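Local structure of halocarboxylic acid dehalogenase DehI (Pseudomonas putida, 3BJX) at residues E89-N94 with S290-T295; K117-L122 with E296-A301; R237-R242 with F283-T288. The protein probably catalyses the hydrolytic removal of halide from 2-haloalkanoic acids, as a Group I alpha-haloacid dehalogenase. One frame throughout, in Å; residues are numbered along the deposited sequence.

Contact 1: E89-N94 with S290-T295; sequences ERSLLN and SIIHIT
L92 and H293 bring their CA atoms to within 6.7 Å where the chain coming off helix 78-90 passes, in loop form, beside helix 267-299. No direct hydrogen bond joins the two sides; apolar contacts and one bridging water do. The end of I292 is pushed against S91, its CD1 only 3.4 Å from S91 CB, tighter than an ordinary carbon-carbon contact. With CG1 anti to the carbonyl carbon (chi1 -77°) and chi2 extended, I292 carries CD1 out to that serine. The hydroxyl of S91 bonds to L87 O, while OG still lies beside I292 CD1. A branch of L92 adds the next contact: its CD2 lies 3.7 Å from I292 CG2, the two side chains meeting at about a right angle. One residue on, L93 sets CD1 over one face of the H293 ring, 4.2 Å from ND1. At the edge of that ring, in its plane, a water lies 2.8 Å from H293 ND1 and accepts the backbone N-H of L93 at 2.9 Å. Other helices close in: N126 of helix 112-143 touches I292, A304 of helix 301-305 meets both I292 and L92, and from helix 230-248 L239 packs on S91 and K235 on L93.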
ATOM      1  N   GLU A  89     -20.427  -8.190   5.721  1.00 16.02           N
ATOM      2  CA  GLU A  89     -21.173  -7.782   6.905  1.00 18.83           C
ATOM      3  C   GLU A  89     -20.393  -6.792   7.804  1.00 17.18           C
ATOM      4  O   GLU A  89     -20.949  -5.805   8.277  1.00 18.84           O
ATOM      5  CB  GLU A  89     -21.498  -9.030   7.705  1.00 21.51           C
ATOM      6  CG  GLU A  89     -22.873  -9.110   8.193  1.00 27.05           C
ATOM      7  CD  GLU A  89     -22.964  -9.959   9.432  1.00 30.49           C
ATOM      8  OE1 GLU A  89     -22.085 -10.837   9.627  1.00 31.29           O
ATOM      9  OE2 GLU A  89     -23.909  -9.722  10.222  1.00 32.79           O
ATOM     10  N   ARG A  90     -19.123  -7.088   8.062  1.00 14.28           N
ATOM     11  CA  ARG A  90     -18.228  -6.203   8.812  1.00 14.69           C
ATOM     12  C   ARG A  90     -17.988  -4.811   8.207  1.00 15.81           C
ATOM     13  O   ARG A  90     -17.617  -3.881   8.948  1.00 13.73           O
ATOM     14  CB  ARG A  90     -16.873  -6.864   8.993  1.00 14.71           C
ATOM     15  CG  ARG A  90     -16.856  -8.027   9.945  1.00 15.39           C
ATOM     16  CD  ARG A  90     -15.431  -8.485   9.992  1.00 15.54           C
ATOM     17  NE  ARG A  90     -15.201  -9.578  10.914  1.00 15.98           N
ATOM     18  CZ  ARG A  90     -14.841  -9.424  12.178  1.00 15.58           C
ATOM     19  NH1 ARG A  90     -14.718  -8.202  12.701  1.00 15.40           N
ATOM     20  NH2 ARG A  90     -14.614 -10.502  12.912  1.00 14.75           N
ATOM     21  N   SER A  91     -18.192  -4.670   6.889  1.00 16.41           N
ATOM     22  CA  SER A  91     -17.990  -3.390   6.168  1.00 17.52           C
ATOM     23  C   SER A  91     -18.848  -2.221   6.644  1.00 19.56           C
ATOM     24  O   SER A  91     -18.554  -1.053   6.332  1.00 21.31           O
ATOM     25  CB  SER A  91     -18.228  -3.570   4.686  1.00 16.68           C
ATOM     26  OG  SER A  91     -17.434  -4.620   4.192  1.00 20.89           O
ATOM     27  N   LEU A  92     -19.915  -2.506   7.377  1.00 20.40           N
ATOM     28  CA  LEU A  92     -20.805  -1.424   7.772  1.00 22.11           C
ATOM     29  C   LEU A  92     -20.147  -0.459   8.766  1.00 22.09           C
ATOM     30  O   LEU A  92     -19.515  -0.876   9.730  1.00 20.17           O
ATOM     31  CB  LEU A  92     -22.130  -1.956   8.327  1.00 23.04           C
ATOM     32  CG  LEU A  92     -23.161  -2.674   7.455  1.00 24.45           C
ATOM     33  CD1 LEU A  92     -24.206  -3.203   8.416  1.00 26.00           C
ATOM     34  CD2 LEU A  92     -23.820  -1.797   6.411  1.00 23.32           C
ATOM     35  N   LEU A  93     -20.295   0.831   8.499  1.00 24.42           N
ATOM     36  CA  LEU A  93     -19.851   1.867   9.416  1.00 28.03           C
ATOM     37  C   LEU A  93     -20.959   2.245  10.390  1.00 31.49           C
ATOM     38  O   LEU A  93     -22.114   2.475  10.006  1.00 31.78           O
ATOM     39  CB  LEU A  93     -19.385   3.098   8.651  1.00 26.60           C
ATOM     40  CG  LEU A  93     -18.113   2.974   7.819  1.00 27.14           C
ATOM     41  CD1 LEU A  93     -18.042   4.121   6.812  1.00 27.08           C
ATOM     42  CD2 LEU A  93     -16.861   2.941   8.705  1.00 26.28           C
ATOM     43  N   ASN A  94     -20.604   2.308  11.662  1.00 35.88           N
ATOM     44  CA  ASN A  94     -21.556   2.687  12.689  1.00 39.93           C
ATOM     45  C   ASN A  94     -21.598   4.200  12.765  1.00 41.67           C
ATOM     46  O   ASN A  94     -20.941   4.798  13.627  1.00 42.65           O
ATOM     47  CB  ASN A  94     -21.116   2.111  14.024  1.00 42.13           C
ATOM     48  CG  ASN A  94     -22.258   1.911  14.969  1.00 44.41           C
ATOM     49  OD1 ASN A  94     -23.354   1.524  14.557  1.00 45.31           O
ATOM     50  ND2 ASN A  94     -22.015   2.166  16.258  1.00 45.50           N
ATOM     51  N   SER A 290     -16.835   1.792   0.993  1.00 13.45           N
ATOM     52  CA  SER A 290     -17.445   3.002   0.437  1.00 10.89           C
ATOM     53  C   SER A 290     -18.787   2.698  -0.241  1.00 12.15           C
ATOM     54  O   SER A 290     -19.759   3.476  -0.129  1.00 11.72           O
ATOM     55  CB  SER A 290     -16.505   3.649  -0.594  1.00 10.28           C
ATOM     56  OG  SER A 290     -15.367   4.249   0.001  1.00  8.96           O
ATOM     57  N   ILE A 291     -18.811   1.578  -0.971  1.00 13.68           N
ATOM     58  CA  ILE A 291     -19.957   1.167  -1.797  1.00 14.15           C
ATOM     59  C   ILE A 291     -21.052   0.551  -0.946  1.00 14.86           C
ATOM     60  O   ILE A 291     -22.233   0.793  -1.189  1.00 16.13           O
ATOM     61  CB  ILE A 291     -19.519   0.223  -2.985  1.00 13.97           C
ATOM     62  CG1 ILE A 291     -18.496   0.942  -3.885  1.00 12.48           C
ATOM     63  CG2 ILE A 291     -20.711  -0.284  -3.785  1.00 12.27           C
ATOM     64  CD1 ILE A 291     -18.987   2.173  -4.583  1.00 15.37           C
ATOM     65  N   ILE A 292     -20.666  -0.223   0.066  1.00 15.13           N
ATOM     66  CA  ILE A 292     -21.640  -0.684   1.034  1.00 16.29           C
ATOM     67  C   ILE A 292     -22.231   0.506   1.782  1.00 17.35           C
ATOM     68  O   ILE A 292     -23.426   0.521   2.053  1.00 17.40           O
ATOM     69  CB  ILE A 292     -21.051  -1.762   2.006  1.00 16.97           C
ATOM     70  CG1 ILE A 292     -20.980  -3.114   1.289  1.00 15.52           C
ATOM     71  CG2 ILE A 292     -21.894  -1.893   3.293  1.00 14.77           C
ATOM     72  CD1 ILE A 292     -20.350  -4.177   2.080  1.00 17.64           C
ATOM     73  N   HIS A 293     -21.402   1.512   2.099  1.00 18.46           N
ATOM     74  CA  HIS A 293     -21.928   2.752   2.671  1.00 17.68           C
ATOM     75  C   HIS A 293     -22.967   3.439   1.818  1.00 17.52           C
ATOM     76  O   HIS A 293     -24.024   3.783   2.316  1.00 20.96           O
ATOM     77  CB  HIS A 293     -20.845   3.760   3.037  1.00 17.12           C
ATOM     78  CG  HIS A 293     -21.350   4.850   3.932  1.00 16.61           C
ATOM     79  ND1 HIS A 293     -21.884   4.595   5.179  1.00 14.12           N
ATOM     80  CD2 HIS A 293     -21.432   6.191   3.751  1.00 14.37           C
ATOM     81  CE1 HIS A 293     -22.257   5.736   5.731  1.00 14.16           C
ATOM     82  NE2 HIS A 293     -21.999   6.717   4.883  1.00 13.16           N
ATOM     83  N   ILE A 294     -22.678   3.638   0.539  1.00 17.07           N
ATOM     84  CA  ILE A 294     -23.661   4.205  -0.391  1.00 14.38           C
ATOM     85  C   ILE A 294     -24.935   3.348  -0.431  1.00 15.48           C
ATOM     86  O   ILE A 294     -26.037   3.863  -0.342  1.00 15.04           O
ATOM     87  CB  ILE A 294     -23.045   4.332  -1.809  1.00 14.15           C
ATOM     88  CG1 ILE A 294     -22.006   5.461  -1.845  1.00 11.98           C
ATOM     89  CG2 ILE A 294     -24.114   4.539  -2.878  1.00 11.45           C
ATOM     90  CD1 ILE A 294     -20.995   5.367  -3.010  1.00 11.08           C
ATOM     91  N   THR A 295     -24.770   2.036  -0.558  1.00 16.55           N
ATOM     92  CA  THR A 295     -25.897   1.096  -0.530  1.00 17.33           C
ATOM     93  C   THR A 295     -26.765   1.243   0.706  1.00 18.85           C
ATOM     94  O   THR A 295     -27.994   1.203   0.609  1.00 18.79           O
ATOM     95  CB  THR A 295     -25.416  -0.348  -0.661  1.00 15.82           C
ATOM     96  OG1 THR A 295     -24.489  -0.422  -1.754  1.00 15.92           O
ATOM     97  CG2 THR A 295     -26.575  -1.292  -0.942  1.00 15.25           C
TER
HETATM   98  O   HOH W   1     -21.656   1.937   6.156  1.00  8.97           O

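Contact 2: K117-L122 with E296-A301; sequences KVRRVL and ECLDGA
R119 and D299 form a two-pronged salt bridge between neighbouring helices, fastening the last turn of helix 267-299 to helix 112-143. The guanidinium presents its side, not its end. NE donates to D299 OD2 at 3.1 Å with an N-H...O angle of 165°, and NH2 donates to D299 OD1 at 2.8 Å, also nearly straight. Each oxygen receives its proton on the syn lone pair and sits in the guanidinium plane. Guanidinium and carboxylate are thus nearly coplanar, their planes 15° apart, and neither can turn without breaking a bond; the further reach from NE to OD1 is weak. The arginine gets there with CG anti to its own backbone N (chi1 176°) and a bend at chi3, which swings the planar group across to the aspartate.

In the all-helical fold of DehI this bridge lies just before the long helix ends. G300 leaves helical geometry with positive phi, a conformation in which a side chain would strike the preceding carbonyl, while its N-H still reaches back to E296 O at 2.9 Å. G300 is also the N-cap of helix 301-305, so one glycine serves the turn between two helices.

L298 supplies the apolar half. Its CD2 lies over one face of the R119 guanidinium, 3.9 Å from NH2, and also approaches L122 CD1 at 4.2 Å. The charge pair therefore borders a leucine contact, and L122, which is buried, also touches L208 of helix 203-208. Second partners steady both charged groups: Y123 OH bonds to D299 OD2, and E116 forms a salt bridge with R119 NH1. K102 NZ, of like charge, also lies close to R119 NH2, a repulsion that the carboxylates of D299 and E116 probably offset.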
ATOM      1  N   LYS A 117     -31.506   0.666 -11.522  1.00 21.20           N
ATOM      2  CA  LYS A 117     -30.319   0.443 -12.319  1.00 19.84           C
ATOM      3  C   LYS A 117     -29.052   0.723 -11.526  1.00 20.07           C
ATOM      4  O   LYS A 117     -28.094  -0.024 -11.641  1.00 19.55           O
ATOM      5  CB  LYS A 117     -30.374   1.265 -13.600  1.00 21.62           C
ATOM      6  CG  LYS A 117     -31.549   0.922 -14.503  1.00 22.47           C
ATOM      7  CD  LYS A 117     -31.729  -0.564 -14.548  1.00 22.84           C
ATOM      8  CE  LYS A 117     -32.733  -0.958 -15.581  1.00 24.56           C
ATOM      9  NZ  LYS A 117     -32.603  -2.424 -15.809  1.00 26.52           N
ATOM     10  N   VAL A 118     -29.062   1.791 -10.719  1.00 21.32           N
ATOM     11  CA  VAL A 118     -27.945   2.141  -9.813  1.00 19.97           C
ATOM     12  C   VAL A 118     -27.776   1.000  -8.792  1.00 20.95           C
ATOM     13  O   VAL A 118     -26.715   0.393  -8.703  1.00 23.95           O
ATOM     14  CB  VAL A 118     -28.193   3.534  -9.123  1.00 19.71           C
ATOM     15  CG1 VAL A 118     -27.214   3.807  -7.972  1.00 18.53           C
ATOM     16  CG2 VAL A 118     -28.191   4.693 -10.170  1.00 17.51           C
ATOM     17  N   ARG A 119     -28.845   0.694  -8.065  1.00 20.34           N
ATOM     18  CA  ARG A 119     -28.944  -0.457  -7.149  1.00 21.39           C
ATOM     19  C   ARG A 119     -28.392  -1.799  -7.690  1.00 20.32           C
ATOM     20  O   ARG A 119     -27.720  -2.526  -6.955  1.00 20.52           O
ATOM     21  CB  ARG A 119     -30.419  -0.617  -6.696  1.00 21.26           C
ATOM     22  CG  ARG A 119     -30.692  -1.817  -5.820  1.00 21.57           C
ATOM     23  CD  ARG A 119     -32.133  -1.914  -5.397  1.00 22.81           C
ATOM     24  NE  ARG A 119     -32.533  -0.854  -4.468  1.00 23.69           N
ATOM     25  CZ  ARG A 119     -33.400   0.113  -4.767  1.00 24.24           C
ATOM     26  NH1 ARG A 119     -33.960   0.160  -5.966  1.00 25.82           N
ATOM     27  NH2 ARG A 119     -33.711   1.038  -3.871  1.00 24.32           N
ATOM     28  N   ARG A 120     -28.699  -2.131  -8.948  1.00 20.17           N
ATOM     29  CA  ARG A 120     -28.255  -3.394  -9.560  1.00 20.43           C
ATOM     30  C   ARG A 120     -26.738  -3.452  -9.602  1.00 19.59           C
ATOM     31  O   ARG A 120     -26.136  -4.496  -9.313  1.00 21.00           O
ATOM     32  CB  ARG A 120     -28.830  -3.573 -10.977  1.00 19.72           C
ATOM     33  CG  ARG A 120     -30.349  -3.836 -11.023  1.00 22.32           C
ATOM     34  CD  ARG A 120     -30.911  -4.115 -12.439  1.00 22.65           C
ATOM     35  NE  ARG A 120     -30.786  -5.527 -12.845  1.00 25.50           N
ATOM     36  CZ  ARG A 120     -30.031  -5.961 -13.858  1.00 27.48           C
ATOM     37  NH1 ARG A 120     -29.309  -5.097 -14.580  1.00 29.20           N
ATOM     38  NH2 ARG A 120     -29.981  -7.260 -14.156  1.00 26.30           N
ATOM     39  N   VAL A 121     -26.148  -2.321  -9.977  1.00 17.52           N
ATOM     40  CA  VAL A 121     -24.707  -2.084 -10.029  1.00 15.43           C
ATOM     41  C   VAL A 121     -24.105  -2.119  -8.626  1.00 15.93           C
ATOM     42  O   VAL A 121     -23.133  -2.836  -8.367  1.00 17.40           O
ATOM     43  CB  VAL A 121     -24.406  -0.688 -10.703  1.00 14.60           C
ATOM     44  CG1 VAL A 121     -22.932  -0.244 -10.496  1.00 13.47           C
ATOM     45  CG2 VAL A 121     -24.812  -0.704 -12.185  1.00 11.38           C
ATOM     46  N   LEU A 122     -24.690  -1.352  -7.710  1.00 16.00           N
ATOM     47  CA  LEU A 122     -24.203  -1.343  -6.338  1.00 15.86           C
ATOM     48  C   LEU A 122     -24.151  -2.780  -5.767  1.00 15.96           C
ATOM     49  O   LEU A 122     -23.150  -3.167  -5.146  1.00 17.66           O
ATOM     50  CB  LEU A 122     -25.028  -0.388  -5.459  1.00 15.65           C
ATOM     51  CG  LEU A 122     -24.972   1.135  -5.688  1.00 14.76           C
ATOM     52  CD1 LEU A 122     -26.078   1.838  -4.887  1.00 12.16           C
ATOM     53  CD2 LEU A 122     -23.616   1.715  -5.329  1.00 13.09           C
ATOM     54  N   GLU A 296     -26.123   1.433   1.857  1.00 20.34           N
ATOM     55  CA  GLU A 296     -26.820   1.583   3.126  1.00 20.73           C
ATOM     56  C   GLU A 296     -27.642   2.879   3.175  1.00 20.96           C
ATOM     57  O   GLU A 296     -28.732   2.911   3.743  1.00 21.37           O
ATOM     58  CB  GLU A 296     -25.817   1.535   4.278  1.00 21.50           C
ATOM     59  CG  GLU A 296     -26.446   1.456   5.662  1.00 21.59           C
ATOM     60  CD  GLU A 296     -25.451   1.662   6.794  1.00 22.58           C
ATOM     61  OE1 GLU A 296     -24.212   1.535   6.598  1.00 22.70           O
ATOM     62  OE2 GLU A 296     -25.924   1.968   7.902  1.00 23.02           O
ATOM     63  N   CYS A 297     -27.103   3.948   2.596  1.00 20.67           N
ATOM     64  CA  CYS A 297     -27.797   5.221   2.527  1.00 20.27           C
ATOM     65  C   CYS A 297     -28.993   5.106   1.626  1.00 21.44           C
ATOM     66  O   CYS A 297     -29.932   5.880   1.760  1.00 22.38           O
ATOM     67  CB  CYS A 297     -26.886   6.311   1.985  1.00 21.21           C
ATOM     68  SG  CYS A 297     -25.634   6.902   3.135  1.00 17.74           S
ATOM     69  N   LEU A 298     -28.960   4.132   0.711  1.00 21.87           N
ATOM     70  CA  LEU A 298     -30.056   3.910  -0.224  1.00 21.05           C
ATOM     71  C   LEU A 298     -31.134   2.975   0.333  1.00 22.68           C
ATOM     72  O   LEU A 298     -32.312   3.329   0.318  1.00 22.68           O
ATOM     73  CB  LEU A 298     -29.542   3.384  -1.567  1.00 19.84           C
ATOM     74  CG  LEU A 298     -30.566   3.380  -2.716  1.00 20.06           C
ATOM     75  CD1 LEU A 298     -30.916   4.799  -3.137  1.00 17.38           C
ATOM     76  CD2 LEU A 298     -30.087   2.553  -3.924  1.00 18.49           C
ATOM     77  N   ASP A 299     -30.715   1.803   0.817  1.00 22.61           N
ATOM     78  CA  ASP A 299     -31.627   0.710   1.167  1.00 23.60           C
ATOM     79  C   ASP A 299     -31.613   0.304   2.647  1.00 24.41           C
ATOM     80  O   ASP A 299     -32.447  -0.502   3.065  1.00 25.64           O
ATOM     81  CB  ASP A 299     -31.276  -0.549   0.368  1.00 23.50           C
ATOM     82  CG  ASP A 299     -31.523  -0.414  -1.116  1.00 24.97           C
ATOM     83  OD1 ASP A 299     -32.270   0.483  -1.581  1.00 25.50           O
ATOM     84  OD2 ASP A 299     -30.950  -1.244  -1.837  1.00 25.48           O
ATOM     85  N   GLY A 300     -30.645   0.796   3.423  1.00 22.58           N
ATOM     86  CA  GLY A 300     -30.512   0.386   4.816  1.00 22.07           C
ATOM     87  C   GLY A 300     -29.481  -0.703   5.076  1.00 22.59           C
ATOM     88  O   GLY A 300     -28.871  -1.243   4.146  1.00 20.71           O
ATOM     89  N   ALA A 301     -29.309  -1.033   6.353  1.00 23.24           N
ATOM     90  CA  ALA A 301     -28.180  -1.833   6.810  1.00 24.48           C
ATOM     91  C   ALA A 301     -28.289  -3.301   6.486  1.00 26.38           C
ATOM     92  O   ALA A 301     -27.271  -3.974   6.343  1.00 27.36           O
ATOM     93  CB  ALA A 301     -27.974  -1.645   8.301  1.00 24.94           C
TER

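Contact 3: R237-R242 with F283-T288; sequences RELVTR and FIADIT
A285 meets L239 where helix 267-299 crosses helix 230-248, and their CA atoms, 6.0 Å apart, mark the nearest approach of the two backbones. The alanine methyl fits between two side chains, with V240 CG2 at 3.9 Å and L239 CB at 4.0 Å from A285 CB. L239 then runs on over the helix, its CD2 coming 3.8 Å from A285 O. At D286 the CB turns away from the partner helix, yet the carboxylate is well occupied: R228 and H198 hold OD2, and S236 bonds to OD1. T288, a turn after I284, faces L239 again. Its CG2, anti to the backbone N, lies 4.1 Å from L239 CD2, while OG1 turns back along its own helix to I284 O at 3.0 Å. That oxygen is approached from above its carbonyl plane, about 51° out of it, and also accepts the T288 N-H, so two donors share it. With an alanine here, I284 O would probably lose its second donor and a gap would open beside L239 CD2 where the methyl now packs. The segment axes pass 8.9 Å apart with 125° between their N-to-C directions, a buried helix-helix crossing of ordinary spacing, with A285 set against L239 and V240, of the kind that builds the core of an all-helical fold.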
ATOM      1  N   ARG A 237      -8.615  -1.075   8.073  1.00 16.64           N
ATOM      2  CA  ARG A 237      -7.628  -1.891   8.789  1.00 17.89           C
ATOM      3  C   ARG A 237      -8.240  -3.231   9.276  1.00 17.41           C
ATOM      4  O   ARG A 237      -7.635  -4.290   9.119  1.00 17.79           O
ATOM      5  CB  ARG A 237      -6.968  -1.088   9.919  1.00 19.09           C
ATOM      6  CG  ARG A 237      -5.552  -0.502   9.535  1.00 23.35           C
ATOM      7  CD  ARG A 237      -5.200   0.907  10.109  1.00 21.84           C
ATOM      8  NE  ARG A 237      -5.789   1.199  11.420  1.00 22.80           N
ATOM      9  CZ  ARG A 237      -6.216   2.408  11.806  1.00 24.10           C
ATOM     10  NH1 ARG A 237      -6.149   3.473  11.002  1.00 24.07           N
ATOM     11  NH2 ARG A 237      -6.743   2.555  13.006  1.00 24.67           N
ATOM     12  N   GLU A 238      -9.463  -3.181   9.794  1.00 15.52           N
ATOM     13  CA  GLU A 238     -10.173  -4.387  10.254  1.00 17.01           C
ATOM     14  C   GLU A 238     -10.475  -5.408   9.146  1.00 15.88           C
ATOM     15  O   GLU A 238     -10.335  -6.607   9.353  1.00 16.31           O
ATOM     16  CB  GLU A 238     -11.465  -3.995  10.985  1.00 17.41           C
ATOM     17  CG  GLU A 238     -12.488  -5.116  11.098  1.00 19.93           C
ATOM     18  CD  GLU A 238     -13.779  -4.632  11.693  1.00 20.15           C
ATOM     19  OE1 GLU A 238     -13.742  -3.544  12.294  1.00 22.40           O
ATOM     20  OE2 GLU A 238     -14.811  -5.323  11.564  1.00 19.29           O
ATOM     21  N   LEU A 239     -10.892  -4.922   7.982  1.00 15.20           N
ATOM     22  CA  LEU A 239     -11.103  -5.761   6.817  1.00 14.11           C
ATOM     23  C   LEU A 239      -9.821  -6.356   6.296  1.00 14.50           C
ATOM     24  O   LEU A 239      -9.775  -7.558   6.040  1.00 15.70           O
ATOM     25  CB  LEU A 239     -11.772  -4.961   5.702  1.00 14.83           C
ATOM     26  CG  LEU A 239     -13.247  -5.221   5.447  1.00 14.11           C
ATOM     27  CD1 LEU A 239     -14.014  -5.222   6.736  1.00 12.18           C
ATOM     28  CD2 LEU A 239     -13.784  -4.164   4.466  1.00 14.09           C
ATOM     29  N   VAL A 240      -8.790  -5.521   6.132  1.00 14.04           N
ATOM     30  CA  VAL A 240      -7.457  -5.982   5.701  1.00 13.95           C
ATOM     31  C   VAL A 240      -6.951  -7.138   6.583  1.00 15.50           C
ATOM     32  O   VAL A 240      -6.556  -8.188   6.077  1.00 17.22           O
ATOM     33  CB  VAL A 240      -6.383  -4.810   5.661  1.00 11.58           C
ATOM     34  CG1 VAL A 240      -5.026  -5.342   5.336  1.00  9.66           C
ATOM     35  CG2 VAL A 240      -6.754  -3.739   4.670  1.00  8.69           C
ATOM     36  N   THR A 241      -6.990  -6.923   7.896  1.00 17.25           N
ATOM     37  CA  THR A 241      -6.583  -7.905   8.908  1.00 17.72           C
ATOM     38  C   THR A 241      -7.450  -9.167   8.871  1.00 17.57           C
ATOM     39  O   THR A 241      -6.932 -10.270   8.769  1.00 17.83           O
ATOM     40  CB  THR A 241      -6.693  -7.314  10.310  1.00 18.23           C
ATOM     41  OG1 THR A 241      -5.928  -6.104  10.397  1.00 17.89           O
ATOM     42  CG2 THR A 241      -6.181  -8.294  11.324  1.00 19.59           C
ATOM     43  N   ARG A 242      -8.767  -8.996   8.950  1.00 17.45           N
ATOM     44  CA  ARG A 242      -9.694 -10.123   8.926  1.00 16.72           C
ATOM     45  C   ARG A 242      -9.539 -11.007   7.683  1.00 17.20           C
ATOM     46  O   ARG A 242      -9.431 -12.225   7.806  1.00 17.03           O
ATOM     47  CB  ARG A 242     -11.135  -9.641   9.091  1.00 16.80           C
ATOM     48  CG  ARG A 242     -12.176 -10.770   9.218  1.00 17.29           C
ATOM     49  CD  ARG A 242     -11.786 -11.732  10.326  1.00 17.45           C
ATOM     50  NE  ARG A 242     -12.716 -12.845  10.423  1.00 16.72           N
ATOM     51  CZ  ARG A 242     -12.370 -14.067  10.801  1.00 16.26           C
ATOM     52  NH1 ARG A 242     -11.101 -14.338  11.102  1.00 14.61           N
ATOM     53  NH2 ARG A 242     -13.301 -15.014  10.878  1.00 15.99           N
ATOM     54  N   PHE A 283      -6.957  -1.006  -1.094  1.00 13.62           N
ATOM     55  CA  PHE A 283      -7.818  -0.377  -2.087  1.00 13.15           C
ATOM     56  C   PHE A 283      -9.182  -1.035  -2.085  1.00 12.86           C
ATOM     57  O   PHE A 283     -10.215  -0.340  -1.962  1.00 10.54           O
ATOM     58  CB  PHE A 283      -7.159  -0.410  -3.476  1.00 12.85           C
ATOM     59  CG  PHE A 283      -7.997   0.211  -4.584  1.00 12.55           C
ATOM     60  CD1 PHE A 283      -7.727   1.492  -5.040  1.00 12.42           C
ATOM     61  CD2 PHE A 283      -9.042  -0.494  -5.174  1.00 13.45           C
ATOM     62  CE1 PHE A 283      -8.475   2.073  -6.050  1.00 11.64           C
ATOM     63  CE2 PHE A 283      -9.806   0.075  -6.196  1.00 12.58           C
ATOM     64  CZ  PHE A 283      -9.521   1.363  -6.626  1.00 12.14           C
ATOM     65  N   ILE A 284      -9.178  -2.372  -2.203  1.00 14.45           N
ATOM     66  CA  ILE A 284     -10.400  -3.184  -2.185  1.00 12.95           C
ATOM     67  C   ILE A 284     -11.130  -3.037  -0.859  1.00 13.38           C
ATOM     68  O   ILE A 284     -12.345  -2.810  -0.847  1.00 14.42           O
ATOM     69  CB  ILE A 284     -10.148  -4.689  -2.387  1.00 13.81           C
ATOM     70  CG1 ILE A 284      -9.194  -4.968  -3.554  1.00 14.10           C
ATOM     71  CG2 ILE A 284     -11.507  -5.433  -2.537  1.00 13.96           C
ATOM     72  CD1 ILE A 284      -9.794  -4.895  -4.892  1.00 15.22           C
ATOM     73  N   ALA A 285     -10.418  -3.203   0.258  1.00 13.31           N
ATOM     74  CA  ALA A 285     -11.013  -2.899   1.581  1.00 13.24           C
ATOM     75  C   ALA A 285     -11.719  -1.536   1.560  1.00 14.60           C
ATOM     76  O   ALA A 285     -12.901  -1.454   1.910  1.00 18.35           O
ATOM     77  CB  ALA A 285      -9.994  -2.970   2.707  1.00  8.98           C
ATOM     78  N   ASP A 286     -11.024  -0.479   1.130  1.00 14.23           N
ATOM     79  CA  ASP A 286     -11.613   0.870   1.127  1.00 14.54           C
ATOM     80  C   ASP A 286     -12.869   0.895   0.283  1.00 15.78           C
ATOM     81  O   ASP A 286     -13.887   1.473   0.703  1.00 16.64           O
ATOM     82  CB  ASP A 286     -10.661   1.920   0.540  1.00 14.13           C
ATOM     83  CG  ASP A 286      -9.401   2.124   1.365  1.00 14.92           C
ATOM     84  OD1 ASP A 286      -9.334   1.731   2.543  1.00 13.76           O
ATOM     85  OD2 ASP A 286      -8.458   2.705   0.810  1.00 16.77           O
ATOM     86  N   ILE A 287     -12.778   0.315  -0.923  1.00 15.51           N
ATOM     87  CA  ILE A 287     -13.888   0.339  -1.868  1.00 15.47           C
ATOM     88  C   ILE A 287     -15.026  -0.525  -1.368  1.00 15.48           C
ATOM     89  O   ILE A 287     -16.190  -0.129  -1.489  1.00 17.13           O
ATOM     90  CB  ILE A 287     -13.493  -0.046  -3.340  1.00 15.84           C
ATOM     91  CG1 ILE A 287     -12.420   0.900  -3.916  1.00 15.24           C
ATOM     92  CG2 ILE A 287     -14.716  -0.017  -4.243  1.00 14.38           C
ATOM     93  CD1 ILE A 287     -12.822   2.376  -4.008  1.00 13.99           C
ATOM     94  N   THR A 288     -14.704  -1.690  -0.802  1.00 15.69           N
ATOM     95  CA  THR A 288     -15.714  -2.531  -0.168  1.00 14.61           C
ATOM     96  C   THR A 288     -16.566  -1.700   0.816  1.00 16.09           C
ATOM     97  O   THR A 288     -17.804  -1.770   0.802  1.00 17.18           O
ATOM     98  CB  THR A 288     -15.124  -3.816   0.540  1.00 13.99           C
ATOM     99  OG1 THR A 288     -14.560  -4.715  -0.426  1.00 12.48           O
ATOM    100  CG2 THR A 288     -16.241  -4.577   1.262  1.00 12.07           C
TER

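In the fold
Followed from the N terminus, the chain first reaches 89-94, which contact 1 later joins to 290-295, and then 117-122, which contact 2 joins to 296-301. Because the opening segments and their partners keep the same order, the two long loops cross. Contact 3 closes a much shorter loop, from 237-242 to 283-288, that lies wholly within both. All three end on helix 267-299, which thereby gathers helix 230-248, the chain just after helix 78-90 and helix 112-143 along its length. Contact 1 sits between the others and touches each: L92 meets E296 on one side, and R90 bridges to E238 on the other. Contacts 2 and 3, with centres about 20 Å apart, do not touch.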